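Local coordinates for putative flagellar hook-associated protein (PDB 3PWX) that probably serves as a structural subunit at the hook-filament junction of the bacterial flagellum, as a member of the flagellin family, at residues A[101-105]-A[120-126]; A[43-47]-A[85-91]. All coordinates share one frame; numbering follows the deposited sequence.

Interaction 1: residues A[101-105]-A[120-126]; sequences SGTKT and EGNSDVR
T103 and N122 meet because each carries its branch between its own backbone N and carbonyl carbon: OG1 of T103 at chi1 46°, CG of N122 at chi1 68°. The N122 amide then faces T103 with both of its polar atoms. N122 ND2 gives a hydrogen bond to T103 OG1 at 2.8 Å, and the oxygen lies close to the amide plane. N122 OD1 accepts from T103 N at 2.9 Å. N122 OD1 also accepts from D124 N at 3.0 Å, which closes an Asx turn. The two donors reach OD1 from opposite faces of the amide, so three bonds fix its rotation. T103 OG1 donates in turn to D124 OD2 at 2.8 Å, from above the carboxylate plane.

Residues 101-104 form a type II' beta turn, here docked on the loop between strands 118-119 and 127-131. G102 sits at its positive-phi corner, and G102 CA lies 3.2 Å from N122 OD1. N122 N bonds to S101 O, the carbonyl of the first residue of the turn, at 3.1 Å. The extended K104 chain runs past the N122 amide, and its NZ makes a weak hydrogen bond to E120 O. At the other end the R126 chain bends at chi2 and chi3. One face of its guanidinium lies over G102 O, and R126 NE is 3.7 Å from G102 O.

Interaction 2: residues A[43-47]-A[85-91]; sequences HLDSV and IESSFNA
The helical segments 43-47 and 85-89 run nearly antiparallel, at 164° between their directions, and their axes come within 9.1 Å. H43 lies across from S88, and V47 from I85. No direct hydrogen bond joins the two segments.

V47 sits against S88 and F89. V47 CG2 touches S88 CB at 3.4 Å and also lies over one face of the F89 ring. V47 CG1 meets the ring at F89 CE2, 3.8 Å away. The V47 and F89 side chains cross at about a right angle. CG1 of V47 points opposite its backbone N (chi1 171°), which turns both methyls to F89, CG2 reaching S88 CB as well. I85 CG1 adds a looser apolar contact to V47 CG1. L44 CD2 approaches F89 at CE1, 4.2 Å away.

At the other end, the methyl of A91 sits over the H43 imidazole. A91 CB is 3.5 Å from the centroid of the H43 ring and only 10° off the normal, a CH-pi contact. A water lies in the plane of the imidazole, at its edge. The water bonds H43 ND1 at 2.9 Å and S88 OG at 2.7 Å, and so bridges the helices. S88 OG also bonds S84 O one turn earlier.

Helix 172-223 covers this region through V190, which touches V47, and through A193 and M194, which touch L44. F89 also packs on A142 and I145 of helix 142-145. The nearly antiparallel pairing of helices 7-61 and 71-89, with helix 172-223 against it, is that of a helical bundle, consistent with the N-terminal helical region of flagellin-family proteins, to which both segments belong.

Interaction 2 lies in the helical bundle, while interaction 1 joins loops of the region beside it. They follow in series along the chain: segment 85-91 carries the chain out of interaction 2, and residues 92-100 lead to the turn of interaction 1. Their centres are 15 Å apart, and their nearest atoms about 5 Å apart, without touching. H97, a magnesium ligand seen in a structure of this protein, lies between them in sequence. The side chain of H97 is about 4 Å from that of T105. The side chain of A91 is about 10 Å from that of H97. A bound magnesium ion is about 5 Å from the T105 side chain, so interaction 1 borders the metal.

Interaction 1: residues A[101-105]-A[120-126]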
ATOM      1  N   SER A 101     -13.791   5.356  11.257  1.00 53.72           N
ATOM      2  CA  SER A 101     -13.488   6.750  11.488  1.00 54.24           C
ATOM      3  C   SER A 101     -12.223   7.340  10.824  1.00 54.19           C
ATOM      4  O   SER A 101     -11.806   8.490  11.140  1.00 54.86           O
ATOM      5  CB  SER A 101     -13.446   6.981  13.013  1.00 55.18           C
ATOM      6  OG  SER A 101     -14.803   6.993  13.520  1.00 55.55           O
ATOM      7  N   GLY A 102     -11.596   6.625   9.909  1.00 53.59           N
ATOM      8  CA  GLY A 102     -10.391   7.185   9.356  1.00 53.77           C
ATOM      9  C   GLY A 102      -9.317   7.182  10.450  1.00 54.32           C
ATOM     10  O   GLY A 102      -9.167   6.212  11.151  1.00 54.23           O
ATOM     11  N   THR A 103      -8.531   8.248  10.611  1.00 55.04           N
ATOM     12  CA  THR A 103      -7.481   8.207  11.653  1.00 55.68           C
ATOM     13  C   THR A 103      -7.937   8.706  13.018  1.00 56.52           C
ATOM     14  O   THR A 103      -7.139   8.745  13.950  1.00 57.25           O
ATOM     15  CB  THR A 103      -6.259   8.996  11.294  1.00 56.29           C
ATOM     16  OG1 THR A 103      -6.672  10.271  10.789  1.00 56.76           O
ATOM     17  CG2 THR A 103      -5.414   8.228  10.288  1.00 55.74           C
ATOM     18  N   LYS A 104      -9.187   9.102  13.141  1.00 56.56           N
ATOM     19  CA  LYS A 104      -9.721   9.565  14.441  1.00 57.54           C
ATOM     20  C   LYS A 104     -10.325   8.341  15.197  1.00 57.36           C
ATOM     21  O   LYS A 104     -11.562   8.259  15.368  1.00 57.36           O
ATOM     22  CB  LYS A 104     -10.798  10.626  14.226  1.00 57.85           C
ATOM     23  CG  LYS A 104     -10.446  11.889  13.478  1.00 58.22           C
ATOM     24  CD  LYS A 104     -11.667  12.798  13.603  1.00 58.70           C
ATOM     25  CE  LYS A 104     -11.507  14.173  12.996  1.00 59.36           C
ATOM     26  NZ  LYS A 104     -12.666  15.026  13.465  1.00 66.53           N
ATOM     27  N   THR A 105      -9.454   7.415  15.624  1.00 57.33           N
ATOM     28  CA  THR A 105      -9.810   6.052  16.039  1.00 57.06           C
ATOM     29  C   THR A 105     -10.603   5.967  17.345  1.00 58.09           C
ATOM     30  O   THR A 105     -11.278   4.956  17.594  1.00 58.00           O
ATOM     31  CB  THR A 105      -8.556   5.156  16.184  1.00 56.93           C
ATOM     32  OG1 THR A 105      -7.544   5.897  16.867  1.00 57.85           O
ATOM     33  CG2 THR A 105      -7.938   4.690  14.773  1.00 56.41           C
ATOM     34  N   GLU A 120     -18.353  12.531  11.816  1.00 58.27           N
ATOM     35  CA  GLU A 120     -17.131  13.039  12.478  1.00 59.16           C
ATOM     36  C   GLU A 120     -15.871  12.266  12.200  1.00 57.48           C
ATOM     37  O   GLU A 120     -14.809  12.749  12.524  1.00 59.73           O
ATOM     38  CB  GLU A 120     -17.311  13.192  13.971  1.00 61.20           C
ATOM     39  CG  GLU A 120     -17.713  14.585  14.380  1.00 66.65           C
ATOM     40  CD  GLU A 120     -18.578  14.533  15.619  1.00 75.22           C
ATOM     41  OE1 GLU A 120     -18.574  13.446  16.258  1.00 79.82           O
ATOM     42  OE2 GLU A 120     -19.285  15.530  15.945  1.00 75.42           O
ATOM     43  N   GLY A 121     -15.963  11.087  11.584  1.00 56.10           N
ATOM     44  CA  GLY A 121     -14.781  10.376  11.133  1.00 55.54           C
ATOM     45  C   GLY A 121     -14.151  11.242  10.066  1.00 55.54           C
ATOM     46  O   GLY A 121     -14.858  12.096   9.520  1.00 55.74           O
ATOM     47  N   ASN A 122     -12.859  11.040   9.767  1.00 55.46           N
ATOM     48  CA  ASN A 122     -12.225  11.681   8.629  1.00 55.56           C
ATOM     49  C   ASN A 122     -12.052  10.588   7.569  1.00 54.67           C
ATOM     50  O   ASN A 122     -12.588   9.492   7.736  1.00 54.04           O
ATOM     51  CB  ASN A 122     -10.896  12.404   9.030  1.00 56.43           C
ATOM     52  CG  ASN A 122      -9.769  11.413   9.456  1.00 56.18           C
ATOM     53  OD1 ASN A 122      -9.698  10.304   8.942  1.00 55.35           O
ATOM     54  ND2 ASN A 122      -8.934  11.796  10.386  1.00 56.98           N
ATOM     55  N   SER A 123     -11.307  10.840   6.489  1.00 54.78           N
ATOM     56  CA  SER A 123     -11.234   9.823   5.445  1.00 54.12           C
ATOM     57  C   SER A 123      -9.806   9.330   5.127  1.00 54.19           C
ATOM     58  O   SER A 123      -9.483   8.856   3.990  1.00 54.22           O
ATOM     59  CB  SER A 123     -12.001  10.297   4.226  1.00 54.18           C
ATOM     60  OG  SER A 123     -11.220  11.266   3.591  1.00 55.12           O
ATOM     61  N   ASP A 124      -8.951   9.433   6.149  1.00 54.53           N
ATOM     62  CA  ASP A 124      -7.588   8.990   6.094  1.00 54.69           C
ATOM     63  C   ASP A 124      -7.460   7.485   5.947  1.00 53.93           C
ATOM     64  O   ASP A 124      -8.249   6.710   6.523  1.00 53.40           O
ATOM     65  CB  ASP A 124      -6.902   9.397   7.393  1.00 55.28           C
ATOM     66  CG  ASP A 124      -6.518  10.860   7.413  1.00 57.50           C
ATOM     67  OD1 ASP A 124      -6.994  11.592   6.513  1.00 60.68           O
ATOM     68  OD2 ASP A 124      -5.768  11.269   8.338  1.00 57.08           O
ATOM     69  N   VAL A 125      -6.420   7.046   5.271  1.00 54.03           N
ATOM     70  CA  VAL A 125      -6.207   5.616   5.147  1.00 53.46           C
ATOM     71  C   VAL A 125      -5.145   5.218   6.135  1.00 53.63           C
ATOM     72  O   VAL A 125      -4.268   5.987   6.394  1.00 54.28           O
ATOM     73  CB  VAL A 125      -5.772   5.201   3.674  1.00 53.55           C
ATOM     74  CG1 VAL A 125      -6.946   5.531   2.715  1.00 53.52           C
ATOM     75  CG2 VAL A 125      -4.557   5.940   3.266  1.00 54.38           C
ATOM     76  N   ARG A 126      -5.295   4.070   6.761  1.00 53.17           N
ATOM     77  CA  ARG A 126      -4.200   3.409   7.416  1.00 53.32           C
ATOM     78  C   ARG A 126      -3.694   2.341   6.461  1.00 53.08           C
ATOM     79  O   ARG A 126      -4.455   1.809   5.564  1.00 52.71           O
ATOM     80  CB  ARG A 126      -4.676   2.686   8.673  1.00 53.15           C
ATOM     81  CG  ARG A 126      -4.872   3.548   9.911  1.00 55.30           C
ATOM     82  CD  ARG A 126      -6.311   3.921  10.107  1.00 61.01           C
ATOM     83  NE  ARG A 126      -6.980   3.234  11.207  1.00 63.93           N
ATOM     84  CZ  ARG A 126      -8.095   2.524  11.055  1.00 68.63           C
ATOM     85  NH1 ARG A 126      -8.710   1.954  12.101  1.00 71.35           N
ATOM     86  NH2 ARG A 126      -8.618   2.401   9.849  1.00 69.98           N
TER

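Interaction 2: residues A[43-47]-A[85-91]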
ATOM      1  N   HIS A  43     -19.837  -5.644   8.560  1.00 54.84           N
ATOM      2  CA  HIS A  43     -20.598  -4.415   8.891  1.00 54.76           C
ATOM      3  C   HIS A  43     -21.162  -3.790   7.637  1.00 54.26           C
ATOM      4  O   HIS A  43     -22.348  -3.329   7.656  1.00 54.58           O
ATOM      5  CB  HIS A  43     -19.819  -3.378   9.726  1.00 54.46           C
ATOM      6  CG  HIS A  43     -19.390  -3.890  11.066  1.00 55.16           C
ATOM      7  ND1 HIS A  43     -20.291  -4.158  12.083  1.00 56.23           N
ATOM      8  CD2 HIS A  43     -18.167  -4.224  11.537  1.00 55.09           C
ATOM      9  CE1 HIS A  43     -19.631  -4.614  13.134  1.00 56.83           C
ATOM     10  NE2 HIS A  43     -18.343  -4.659  12.829  1.00 56.11           N
ATOM     11  N   LEU A  44     -20.386  -3.824   6.545  1.00 53.66           N
ATOM     12  CA  LEU A  44     -20.928  -3.288   5.325  1.00 53.39           C
ATOM     13  C   LEU A  44     -22.075  -4.131   4.783  1.00 54.04           C
ATOM     14  O   LEU A  44     -23.075  -3.563   4.375  1.00 54.14           O
ATOM     15  CB  LEU A  44     -19.910  -2.986   4.285  1.00 52.83           C
ATOM     16  CG  LEU A  44     -18.947  -1.858   4.693  1.00 52.31           C
ATOM     17  CD1 LEU A  44     -17.823  -1.798   3.669  1.00 51.99           C
ATOM     18  CD2 LEU A  44     -19.672  -0.504   4.872  1.00 52.24           C
ATOM     19  N   ASP A  45     -21.965  -5.457   4.855  1.00 54.59           N
ATOM     20  CA  ASP A  45     -23.033  -6.333   4.455  1.00 55.45           C
ATOM     21  C   ASP A  45     -24.318  -5.946   5.168  1.00 55.98           C
ATOM     22  O   ASP A  45     -25.357  -5.739   4.530  1.00 56.27           O
ATOM     23  CB  ASP A  45     -22.708  -7.791   4.735  1.00 56.96           C
ATOM     24  CG  ASP A  45     -23.615  -8.716   3.959  1.00 64.28           C
ATOM     25  OD1 ASP A  45     -23.685  -8.604   2.711  1.00 69.57           O
ATOM     26  OD2 ASP A  45     -24.320  -9.533   4.588  1.00 75.44           O
ATOM     27  N   SER A  46     -24.224  -5.783   6.480  1.00 56.18           N
ATOM     28  CA  SER A  46     -25.380  -5.377   7.301  1.00 56.85           C
ATOM     29  C   SER A  46     -25.940  -3.989   6.959  1.00 56.33           C
ATOM     30  O   SER A  46     -27.161  -3.834   6.926  1.00 56.92           O
ATOM     31  CB  SER A  46     -25.025  -5.471   8.784  1.00 57.34           C
ATOM     32  OG  SER A  46     -25.947  -4.772   9.578  1.00 57.90           O
ATOM     33  N   VAL A  47     -25.063  -2.996   6.703  1.00 55.35           N
ATOM     34  CA  VAL A  47     -25.475  -1.684   6.203  1.00 54.89           C
ATOM     35  C   VAL A  47     -26.227  -1.888   4.910  1.00 54.99           C
ATOM     36  O   VAL A  47     -27.231  -1.265   4.725  1.00 55.21           O
ATOM     37  CB  VAL A  47     -24.285  -0.700   5.960  1.00 54.00           C
ATOM     38  CG1 VAL A  47     -24.737   0.568   5.236  1.00 53.69           C
ATOM     39  CG2 VAL A  47     -23.610  -0.309   7.276  1.00 54.04           C
ATOM     40  N   ILE A  85     -28.016   1.271  10.841  1.00 57.56           N
ATOM     41  CA  ILE A  85     -26.997   1.728   9.907  1.00 56.34           C
ATOM     42  C   ILE A  85     -26.036   2.668  10.629  1.00 56.16           C
ATOM     43  O   ILE A  85     -24.840   2.656  10.364  1.00 55.48           O
ATOM     44  CB  ILE A  85     -27.626   2.440   8.706  1.00 55.87           C
ATOM     45  CG1 ILE A  85     -28.146   1.432   7.704  1.00 55.86           C
ATOM     46  CG2 ILE A  85     -26.670   3.369   8.034  1.00 54.98           C
ATOM     47  CD1 ILE A  85     -29.397   1.955   6.918  1.00 56.06           C
ATOM     48  N   GLU A  86     -26.553   3.454  11.565  1.00 56.93           N
ATOM     49  CA  GLU A  86     -25.691   4.268  12.395  1.00 57.07           C
ATOM     50  C   GLU A  86     -24.775   3.407  13.241  1.00 57.35           C
ATOM     51  O   GLU A  86     -23.595   3.688  13.316  1.00 56.90           O
ATOM     52  CB  GLU A  86     -26.501   5.175  13.293  1.00 58.97           C
ATOM     53  CG  GLU A  86     -25.669   5.805  14.438  1.00 60.85           C
ATOM     54  CD  GLU A  86     -26.479   6.821  15.185  1.00 65.69           C
ATOM     55  OE1 GLU A  86     -26.127   8.030  15.118  1.00 64.00           O
ATOM     56  OE2 GLU A  86     -27.520   6.407  15.773  1.00 69.67           O
ATOM     57  N   SER A  87     -25.315   2.340  13.832  1.00 58.19           N
ATOM     58  CA  SER A  87     -24.515   1.369  14.604  1.00 59.16           C
ATOM     59  C   SER A  87     -23.398   0.659  13.867  1.00 57.68           C
ATOM     60  O   SER A  87     -22.360   0.326  14.469  1.00 58.11           O
ATOM     61  CB  SER A  87     -25.404   0.254  15.138  1.00 59.95           C
ATOM     62  OG  SER A  87     -25.859   0.647  16.396  1.00 66.10           O
ATOM     63  N   SER A  88     -23.667   0.305  12.608  1.00 56.79           N
ATOM     64  CA  SER A  88     -22.689  -0.383  11.819  1.00 55.96           C
ATOM     65  C   SER A  88     -21.574   0.577  11.491  1.00 55.13           C
ATOM     66  O   SER A  88     -20.428   0.209  11.592  1.00 54.84           O
ATOM     67  CB  SER A  88     -23.320  -0.979  10.571  1.00 55.61           C
ATOM     68  OG  SER A  88     -24.351  -1.911  10.949  1.00 56.61           O
ATOM     69  N   PHE A  89     -21.860   1.827  11.170  1.00 54.88           N
ATOM     70  CA  PHE A  89     -20.725   2.711  10.815  1.00 54.26           C
ATOM     71  C   PHE A  89     -19.901   3.155  12.021  1.00 54.75           C
ATOM     72  O   PHE A  89     -18.830   3.734  11.840  1.00 54.40           O
ATOM     73  CB  PHE A  89     -21.182   3.946  10.062  1.00 54.00           C
ATOM     74  CG  PHE A  89     -21.356   3.726   8.637  1.00 53.38           C
ATOM     75  CD1 PHE A  89     -20.255   3.503   7.828  1.00 52.79           C
ATOM     76  CD2 PHE A  89     -22.629   3.721   8.085  1.00 53.51           C
ATOM     77  CE1 PHE A  89     -20.407   3.279   6.470  1.00 52.42           C
ATOM     78  CE2 PHE A  89     -22.799   3.495   6.719  1.00 53.08           C
ATOM     79  CZ  PHE A  89     -21.692   3.285   5.905  1.00 52.57           C
ATOM     80  N   ASN A  90     -20.419   2.879  13.224  1.00 55.72           N
ATOM     81  CA  ASN A  90     -19.825   3.221  14.514  1.00 56.53           C
ATOM     82  C   ASN A  90     -19.297   1.975  15.221  1.00 56.95           C
ATOM     83  O   ASN A  90     -18.982   2.006  16.398  1.00 57.90           O
ATOM     84  CB  ASN A  90     -20.851   3.923  15.400  1.00 57.63           C
ATOM     85  CG  ASN A  90     -20.939   5.421  15.123  1.00 57.53           C
ATOM     86  OD1 ASN A  90     -20.068   6.006  14.440  1.00 56.80           O
ATOM     87  ND2 ASN A  90     -21.978   6.040  15.623  1.00 58.39           N
ATOM     88  N   ALA A  91     -19.188   0.887  14.462  1.00 56.36           N
ATOM     89  CA  ALA A  91     -18.580  -0.349  14.927  1.00 56.69           C
ATOM     90  C   ALA A  91     -17.202  -0.083  15.505  1.00 57.66           C
ATOM     91  O   ALA A  91     -16.477   0.793  15.019  1.00 57.24           O
ATOM     92  CB  ALA A  91     -18.467  -1.329  13.772  1.00 55.90           C
TER
HETATM   93  O   HOH W   1     -23.230  -4.161  11.901  1.00 57.51           O